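Glycoside hydrolase, GH17 family (Formosa sp. Hel1_33_131, PDB 6FCG) probably hydrolyses internal beta-1,3-glucosidic linkages of laminarin, the storage glucan of marine microalgae, as an endo-acting laminarinase. Local coordinates at residues F113-C125 and D159-M171. Numbering follows the deposited sequence.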
ATOM      1  N   PHE A 113     -12.268 -17.737  54.136  1.00 37.55           N
ATOM      2  CA  PHE A 113     -11.717 -16.987  53.023  1.00 35.55           C
ATOM      3  C   PHE A 113     -10.204 -17.098  53.053  1.00 31.99           C
ATOM      4  O   PHE A 113      -9.595 -16.932  54.102  1.00 32.71           O
ATOM      5  CB  PHE A 113     -12.149 -15.510  53.037  1.00 35.86           C
ATOM      6  CG  PHE A 113     -11.838 -14.789  51.753  1.00 36.73           C
ATOM      7  CD1 PHE A 113     -12.721 -14.835  50.683  1.00 37.79           C
ATOM      8  CD2 PHE A 113     -10.629 -14.108  51.599  1.00 35.95           C
ATOM      9  CE1 PHE A 113     -12.421 -14.190  49.494  1.00 38.29           C
ATOM     10  CE2 PHE A 113     -10.325 -13.466  50.419  1.00 35.20           C
ATOM     11  CZ  PHE A 113     -11.220 -13.500  49.364  1.00 36.18           C
ATOM     12  N   GLU A 114      -9.627 -17.323  51.877  1.00 31.71           N
ATOM     13  CA  GLU A 114      -8.212 -17.632  51.714  1.00 33.39           C
ATOM     14  C   GLU A 114      -7.754 -16.972  50.394  1.00 32.29           C
ATOM     15  O   GLU A 114      -8.327 -17.227  49.337  1.00 36.03           O
ATOM     16  CB  GLU A 114      -8.073 -19.147  51.670  1.00 35.25           C
ATOM     17  CG  GLU A 114      -6.681 -19.712  51.872  1.00 37.88           C
ATOM     18  CD  GLU A 114      -6.595 -21.234  51.640  1.00 40.40           C
ATOM     19  OE1 GLU A 114      -7.494 -21.839  50.978  1.00 41.53           O
ATOM     20  OE2 GLU A 114      -5.610 -21.850  52.132  1.00 38.40           O
ATOM     21  N   MET A 115      -6.824 -16.021  50.474  1.00 29.12           N
ATOM     22  CA  MET A 115      -6.218 -15.421  49.285  1.00 25.43           C
ATOM     23  C   MET A 115      -4.799 -15.070  49.647  1.00 24.53           C
ATOM     24  O   MET A 115      -4.573 -14.430  50.672  1.00 26.26           O
ATOM     25  CB  MET A 115      -6.966 -14.157  48.821  1.00 24.79           C
ATOM     26  CG  MET A 115      -6.526 -13.643  47.449  1.00 25.40           C
ATOM     27  SD  MET A 115      -6.951 -14.737  46.079  1.00 23.35           S
ATOM     28  CE  MET A 115      -8.724 -14.517  46.014  1.00 25.22           C
ATOM     29  N   TYR A 116      -3.853 -15.467  48.805  1.00 23.23           N
ATOM     30  CA  TYR A 116      -2.437 -15.158  49.000  1.00 22.85           C
ATOM     31  C   TYR A 116      -1.920 -14.223  47.938  1.00 22.35           C
ATOM     32  O   TYR A 116      -2.563 -14.020  46.906  1.00 22.99           O
ATOM     33  CB  TYR A 116      -1.646 -16.434  48.978  1.00 24.36           C
ATOM     34  CG  TYR A 116      -2.140 -17.387  50.023  1.00 25.52           C
ATOM     35  CD1 TYR A 116      -1.865 -17.175  51.367  1.00 25.20           C
ATOM     36  CD2 TYR A 116      -2.919 -18.475  49.675  1.00 26.41           C
ATOM     37  CE1 TYR A 116      -2.332 -18.039  52.330  1.00 26.71           C
ATOM     38  CE2 TYR A 116      -3.383 -19.355  50.634  1.00 27.00           C
ATOM     39  CZ  TYR A 116      -3.079 -19.144  51.958  1.00 27.19           C
ATOM     40  OH  TYR A 116      -3.569 -20.016  52.896  1.00 27.79           O
ATOM     41  N   MET A 117      -0.777 -13.613  48.210  1.00 23.40           N
ATOM     42  CA  MET A 117      -0.213 -12.597  47.323  1.00 24.57           C
ATOM     43  C   MET A 117       1.271 -12.760  47.026  1.00 22.10           C
ATOM     44  O   MET A 117       2.069 -13.009  47.919  1.00 21.17           O
ATOM     45  CB  MET A 117      -0.444 -11.210  47.889  1.00 27.85           C
ATOM     46  CG  MET A 117      -0.075 -10.092  46.913  1.00 31.44           C
ATOM     47  SD  MET A 117      -0.654  -8.403  47.316  1.00 34.73           S
ATOM     48  CE  MET A 117      -2.346  -8.712  47.780  1.00 30.42           C
ATOM     49  N   MET A 118       1.607 -12.625  45.738  1.00 21.95           N
ATOM     50  CA  MET A 118       2.974 -12.427  45.220  1.00 21.09           C
ATOM     51  C   MET A 118       3.133 -10.936  45.019  1.00 19.51           C
ATOM     52  O   MET A 118       2.489 -10.381  44.147  1.00 19.62           O
ATOM     53  CB  MET A 118       3.124 -13.167  43.900  1.00 22.76           C
ATOM     54  CG  MET A 118       4.465 -13.008  43.191  1.00 25.73           C
ATOM     55  SD  MET A 118       4.461 -13.811  41.561  1.00 27.74           S
ATOM     56  CE  MET A 118       6.021 -13.211  40.945  1.00 30.19           C
ATOM     57  N   VAL A 119       3.933 -10.271  45.865  1.00 19.76           N
ATOM     58  CA  VAL A 119       4.061  -8.808  45.832  1.00 19.34           C
ATOM     59  C   VAL A 119       5.224  -8.403  44.967  1.00 19.51           C
ATOM     60  O   VAL A 119       6.345  -8.828  45.177  1.00 18.67           O
ATOM     61  CB  VAL A 119       4.253  -8.200  47.211  1.00 19.71           C
ATOM     62  CG1 VAL A 119       4.583  -6.717  47.116  1.00 20.24           C
ATOM     63  CG2 VAL A 119       3.002  -8.365  48.029  1.00 20.67           C
ATOM     64  N   GLY A 120       4.935  -7.550  43.993  1.00 19.87           N
ATOM     65  CA  GLY A 120       5.928  -7.010  43.081  1.00 18.83           C
ATOM     66  C   GLY A 120       6.496  -5.712  43.585  1.00 18.00           C
ATOM     67  O   GLY A 120       5.763  -4.771  43.913  1.00 16.90           O
ATOM     68  N   ALA A 121       7.820  -5.695  43.679  1.00 18.12           N
ATOM     69  CA  ALA A 121       8.580  -4.486  43.944  1.00 17.93           C
ATOM     70  C   ALA A 121       9.107  -4.067  42.579  1.00 17.80           C
ATOM     71  O   ALA A 121       9.835  -4.846  41.933  1.00 17.36           O
ATOM     72  CB  ALA A 121       9.724  -4.777  44.896  1.00 17.20           C
ATOM     73  N   TRP A 122       8.715  -2.880  42.126  1.00 16.90           N
ATOM     74  CA  TRP A 122       9.141  -2.408  40.819  1.00 17.19           C
ATOM     75  C   TRP A 122      10.570  -1.858  40.875  1.00 17.76           C
ATOM     76  O   TRP A 122      10.904  -1.066  41.759  1.00 18.39           O
ATOM     77  CB  TRP A 122       8.210  -1.341  40.278  1.00 17.25           C
ATOM     78  CG  TRP A 122       8.504  -1.039  38.842  1.00 16.67           C
ATOM     79  CD1 TRP A 122       9.472  -0.193  38.360  1.00 16.39           C
ATOM     80  CD2 TRP A 122       7.863  -1.600  37.706  1.00 15.80           C
ATOM     81  NE1 TRP A 122       9.461  -0.208  36.989  1.00 16.27           N
ATOM     82  CE2 TRP A 122       8.479  -1.052  36.561  1.00 15.90           C
ATOM     83  CE3 TRP A 122       6.829  -2.501  37.537  1.00 15.58           C
ATOM     84  CZ2 TRP A 122       8.084  -1.384  35.265  1.00 15.95           C
ATOM     85  CZ3 TRP A 122       6.436  -2.837  36.243  1.00 15.89           C
ATOM     86  CH2 TRP A 122       7.053  -2.275  35.125  1.00 15.80           C
ATOM     87  N   ILE A 123      11.375  -2.259  39.889  1.00 17.52           N
ATOM     88  CA  ILE A 123      12.761  -1.850  39.760  1.00 17.11           C
ATOM     89  C   ILE A 123      12.963  -1.043  38.482  1.00 17.71           C
ATOM     90  O   ILE A 123      12.572  -1.471  37.388  1.00 18.75           O
ATOM     91  CB  ILE A 123      13.642  -3.103  39.715  1.00 16.48           C
ATOM     92  CG1 ILE A 123      13.539  -3.860  41.039  1.00 16.78           C
ATOM     93  CG2 ILE A 123      15.084  -2.758  39.412  1.00 16.62           C
ATOM     94  CD1 ILE A 123      14.100  -3.151  42.267  1.00 16.00           C
ATOM     95  N   ASP A 124      13.613   0.104  38.633  1.00 18.38           N
ATOM     96  CA  ASP A 124      13.945   1.004  37.528  1.00 18.26           C
ATOM     97  C   ASP A 124      15.443   1.207  37.397  1.00 16.99           C
ATOM     98  O   ASP A 124      16.173   1.127  38.380  1.00 17.97           O
ATOM     99  CB  ASP A 124      13.340   2.369  37.800  1.00 18.90           C
ATOM    100  CG  ASP A 124      11.845   2.430  37.532  1.00 20.28           C
ATOM    101  OD1 ASP A 124      11.345   1.711  36.641  1.00 20.94           O
ATOM    102  OD2 ASP A 124      11.171   3.267  38.189  1.00 21.38           O
ATOM    103  N   CYS A 125      15.869   1.508  36.185  1.00 16.63           N
ATOM    104  CA  CYS A 125      17.180   2.045  35.896  1.00 17.46           C
ATOM    105  C   CYS A 125      17.187   3.535  36.150  1.00 17.35           C
ATOM    106  O   CYS A 125      16.139   4.149  36.328  1.00 16.43           O
ATOM    107  CB  CYS A 125      17.535   1.799  34.429  1.00 18.78           C
ATOM    108  SG  CYS A 125      16.734   2.880  33.185  1.00 20.42           S
ATOM    109  N   ASP A 159       0.528 -13.402  56.750  1.00 26.11           N
ATOM    110  CA  ASP A 159      -0.446 -14.458  56.507  1.00 28.05           C
ATOM    111  C   ASP A 159      -0.947 -14.488  55.055  1.00 29.04           C
ATOM    112  O   ASP A 159      -1.614 -15.450  54.653  1.00 28.50           O
ATOM    113  CB  ASP A 159      -1.644 -14.333  57.494  1.00 30.30           C
ATOM    114  CG  ASP A 159      -2.438 -12.974  57.366  1.00 32.12           C
ATOM    115  OD1 ASP A 159      -1.849 -11.853  57.537  1.00 31.28           O
ATOM    116  OD2 ASP A 159      -3.682 -13.048  57.142  1.00 34.95           O
ATOM    117  N   ILE A 160      -0.713 -13.396  54.316  1.00 28.02           N
ATOM    118  CA  ILE A 160      -1.168 -13.231  52.942  1.00 26.29           C
ATOM    119  C   ILE A 160       0.009 -13.213  51.971  1.00 26.89           C
ATOM    120  O   ILE A 160       0.001 -13.938  50.974  1.00 28.60           O
ATOM    121  CB  ILE A 160      -1.971 -11.929  52.797  1.00 26.23           C
ATOM    122  CG1 ILE A 160      -3.216 -11.978  53.681  1.00 25.32           C
ATOM    123  CG2 ILE A 160      -2.395 -11.703  51.336  1.00 27.37           C
ATOM    124  CD1 ILE A 160      -3.839 -10.619  53.907  1.00 26.17           C
ATOM    125  N   VAL A 161       1.001 -12.363  52.249  1.00 26.31           N
ATOM    126  CA  VAL A 161       2.179 -12.199  51.385  1.00 25.82           C
ATOM    127  C   VAL A 161       3.097 -13.419  51.500  1.00 25.75           C
ATOM    128  O   VAL A 161       3.703 -13.643  52.548  1.00 24.96           O
ATOM    129  CB  VAL A 161       2.961 -10.921  51.748  1.00 25.50           C
ATOM    130  CG1 VAL A 161       4.244 -10.814  50.941  1.00 25.75           C
ATOM    131  CG2 VAL A 161       2.092  -9.701  51.516  1.00 25.36           C
ATOM    132  N   LYS A 162       3.186 -14.193  50.428  1.00 25.02           N
ATOM    133  CA  LYS A 162       4.046 -15.376  50.378  1.00 25.02           C
ATOM    134  C   LYS A 162       5.274 -15.264  49.487  1.00 23.56           C
ATOM    135  O   LYS A 162       6.150 -16.113  49.569  1.00 23.60           O
ATOM    136  CB  LYS A 162       3.230 -16.566  49.903  1.00 25.58           C
ATOM    137  CG  LYS A 162       2.033 -16.843  50.771  1.00 26.73           C
ATOM    138  CD  LYS A 162       2.436 -17.255  52.186  1.00 27.49           C
ATOM    139  CE  LYS A 162       1.327 -17.003  53.193  1.00 27.91           C
ATOM    140  NZ  LYS A 162       1.908 -17.067  54.545  1.00 29.13           N
ATOM    141  N   VAL A 163       5.326 -14.240  48.636  1.00 23.16           N
ATOM    142  CA  VAL A 163       6.431 -14.046  47.698  1.00 22.72           C
ATOM    143  C   VAL A 163       6.671 -12.556  47.518  1.00 20.29           C
ATOM    144  O   VAL A 163       5.730 -11.763  47.435  1.00 18.07           O
ATOM    145  CB  VAL A 163       6.135 -14.699  46.308  1.00 24.81           C
ATOM    146  CG1 VAL A 163       7.239 -14.377  45.278  1.00 25.58           C
ATOM    147  CG2 VAL A 163       5.970 -16.210  46.394  1.00 23.60           C
ATOM    148  N   ILE A 164       7.952 -12.188  47.462  1.00 19.37           N
ATOM    149  CA  ILE A 164       8.346 -10.892  46.918  1.00 18.22           C
ATOM    150  C   ILE A 164       9.096 -11.116  45.608  1.00 17.18           C
ATOM    151  O   ILE A 164      10.040 -11.875  45.567  1.00 16.30           O
ATOM    152  CB  ILE A 164       9.193 -10.088  47.878  1.00 18.13           C
ATOM    153  CG1 ILE A 164       8.407  -9.805  49.152  1.00 17.60           C
ATOM    154  CG2 ILE A 164       9.603  -8.769  47.226  1.00 18.91           C
ATOM    155  CD1 ILE A 164       9.180  -9.071  50.228  1.00 18.70           C
ATOM    156  N   ALA A 165       8.644 -10.440  44.559  1.00 16.79           N
ATOM    157  CA  ALA A 165       9.305 -10.436  43.257  1.00 17.08           C
ATOM    158  C   ALA A 165      10.059  -9.136  43.072  1.00 17.55           C
ATOM    159  O   ALA A 165       9.453  -8.044  43.126  1.00 18.56           O
ATOM    160  CB  ALA A 165       8.281 -10.588  42.160  1.00 17.18           C
ATOM    161  N   VAL A 166      11.370  -9.236  42.883  1.00 17.95           N
ATOM    162  CA  VAL A 166      12.237  -8.077  42.623  1.00 18.71           C
ATOM    163  C   VAL A 166      12.252  -7.800  41.134  1.00 19.16           C
ATOM    164  O   VAL A 166      12.948  -8.472  40.367  1.00 20.77           O
ATOM    165  CB  VAL A 166      13.667  -8.353  43.106  1.00 18.17           C
ATOM    166  CG1 VAL A 166      14.575  -7.166  42.807  1.00 18.24           C
ATOM    167  CG2 VAL A 166      13.672  -8.638  44.590  1.00 18.20           C
ATOM    168  N   GLY A 167      11.437  -6.850  40.724  1.00 20.41           N
ATOM    169  CA  GLY A 167      11.349  -6.459  39.321  1.00 21.98           C
ATOM    170  C   GLY A 167      10.300  -7.174  38.490  1.00 21.13           C
ATOM    171  O   GLY A 167       9.871  -8.292  38.794  1.00 23.14           O
ATOM    172  N   ASN A 168       9.847  -6.481  37.459  1.00 19.50           N
ATOM    173  CA  ASN A 168       8.950  -7.046  36.487  1.00 19.53           C
ATOM    174  C   ASN A 168       9.429  -6.737  35.080  1.00 19.68           C
ATOM    175  O   ASN A 168       9.237  -5.608  34.558  1.00 19.10           O
ATOM    176  CB  ASN A 168       7.512  -6.513  36.652  1.00 19.79           C
ATOM    177  CG  ASN A 168       6.594  -7.045  35.555  1.00 18.59           C
ATOM    178  OD1 ASN A 168       6.303  -8.220  35.520  1.00 18.32           O
ATOM    179  ND2 ASN A 168       6.171  -6.196  34.662  1.00 17.87           N
ATOM    180  N   GLU A 169      10.006  -7.752  34.458  1.00 20.12           N
ATOM    181  CA  GLU A 169      10.610  -7.622  33.135  1.00 20.87           C
ATOM    182  C   GLU A 169      11.704  -6.564  33.171  1.00 19.62           C
ATOM    183  O   GLU A 169      11.978  -5.887  32.174  1.00 19.83           O
ATOM    184  CB  GLU A 169       9.555  -7.361  32.038  1.00 22.18           C
ATOM    185  CG  GLU A 169       8.758  -8.609  31.699  1.00 23.86           C
ATOM    186  CD  GLU A 169       7.621  -8.388  30.705  1.00 27.43           C
ATOM    187  OE1 GLU A 169       7.634  -7.331  30.062  1.00 31.48           O
ATOM    188  OE2 GLU A 169       6.715  -9.249  30.563  1.00 30.04           O
ATOM    189  N   ALA A 170      12.351  -6.454  34.318  1.00 17.82           N
ATOM    190  CA  ALA A 170      13.290  -5.391  34.519  1.00 17.86           C
ATOM    191  C   ALA A 170      14.655  -5.642  33.884  1.00 17.10           C
ATOM    192  O   ALA A 170      15.439  -4.721  33.825  1.00 17.15           O
ATOM    193  CB  ALA A 170      13.419  -5.098  36.016  1.00 17.84           C
ATOM    194  N   MET A 171      14.935  -6.871  33.462  1.00 17.31           N
ATOM    195  CA  MET A 171      16.212  -7.237  32.830  1.00 18.83           C
ATOM    196  C   MET A 171      16.118  -7.424  31.323  1.00 18.40           C
ATOM    197  O   MET A 171      17.137  -7.454  30.639  1.00 18.97           O
ATOM    198  CB  MET A 171      16.762  -8.545  33.421  1.00 18.51           C
ATOM    199  CG  MET A 171      17.154  -8.439  34.883  1.00 20.63           C
ATOM    200  SD  MET A 171      17.786  -9.979  35.605  1.00 21.75           S
ATOM    201  CE  MET A 171      16.287 -10.946  35.589  1.00 22.13           C
TER
HETATM  202  O   HOH W   1      10.527  -3.411  37.127  1.00 17.22           O
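M118 and V163 meet on one face of a parallel strand pair, CG of the methionine packing against V163 CG1 at 3.7 Å. With CG anti to the backbone N (chi1 177°) and the chain extended beyond it, M118 runs on along the neighbouring strand until its CE methyl reaches A165 CB. On the other face V119 directs CG2 at V161 CG2 (3.8 Å), and A121 and V166 follow toward the C-terminal ends. Between the two faces the backbones form a ladder of six hydrogen bonds, in which V119 donates to V163 O and accepts from A165 N, and A121 donates to A165 O and accepts from G167 N. The register slips by one residue between M117 and M118: K162 is the extra residue of a beta bulge, and its N bonds M117 O at 3.0 Å. Its side chain bends at chi2 (-65°), bringing CE to 3.7 Å from Y116 CD1, while NZ bonds P158 O and V38 O. The Y116 ring turns its edge to I160 O, and its hydroxyl donates to E114 OE2.

Strands 116-121 and 161-168 are adjacent, with helix 143-156 in the connection, the beta-alpha-beta unit of the TIM barrel expected for family GH17. That helix packs on A121, V161 and I164, whereas M118 on the opposite face touches R87 of strand 83-87. At the C-terminal ends of the strands, where active sites of such barrels lie, the N168 amide crosses the W122 ring with planes 48° apart, ND2 3.7 Å from CZ3. A water lies over one face of this indole and accepts from both I123 N and N168 N. Farther out, R87 donates to N168 OD1, and D124 OD1 receives both W122 NE1 and W129 NE1.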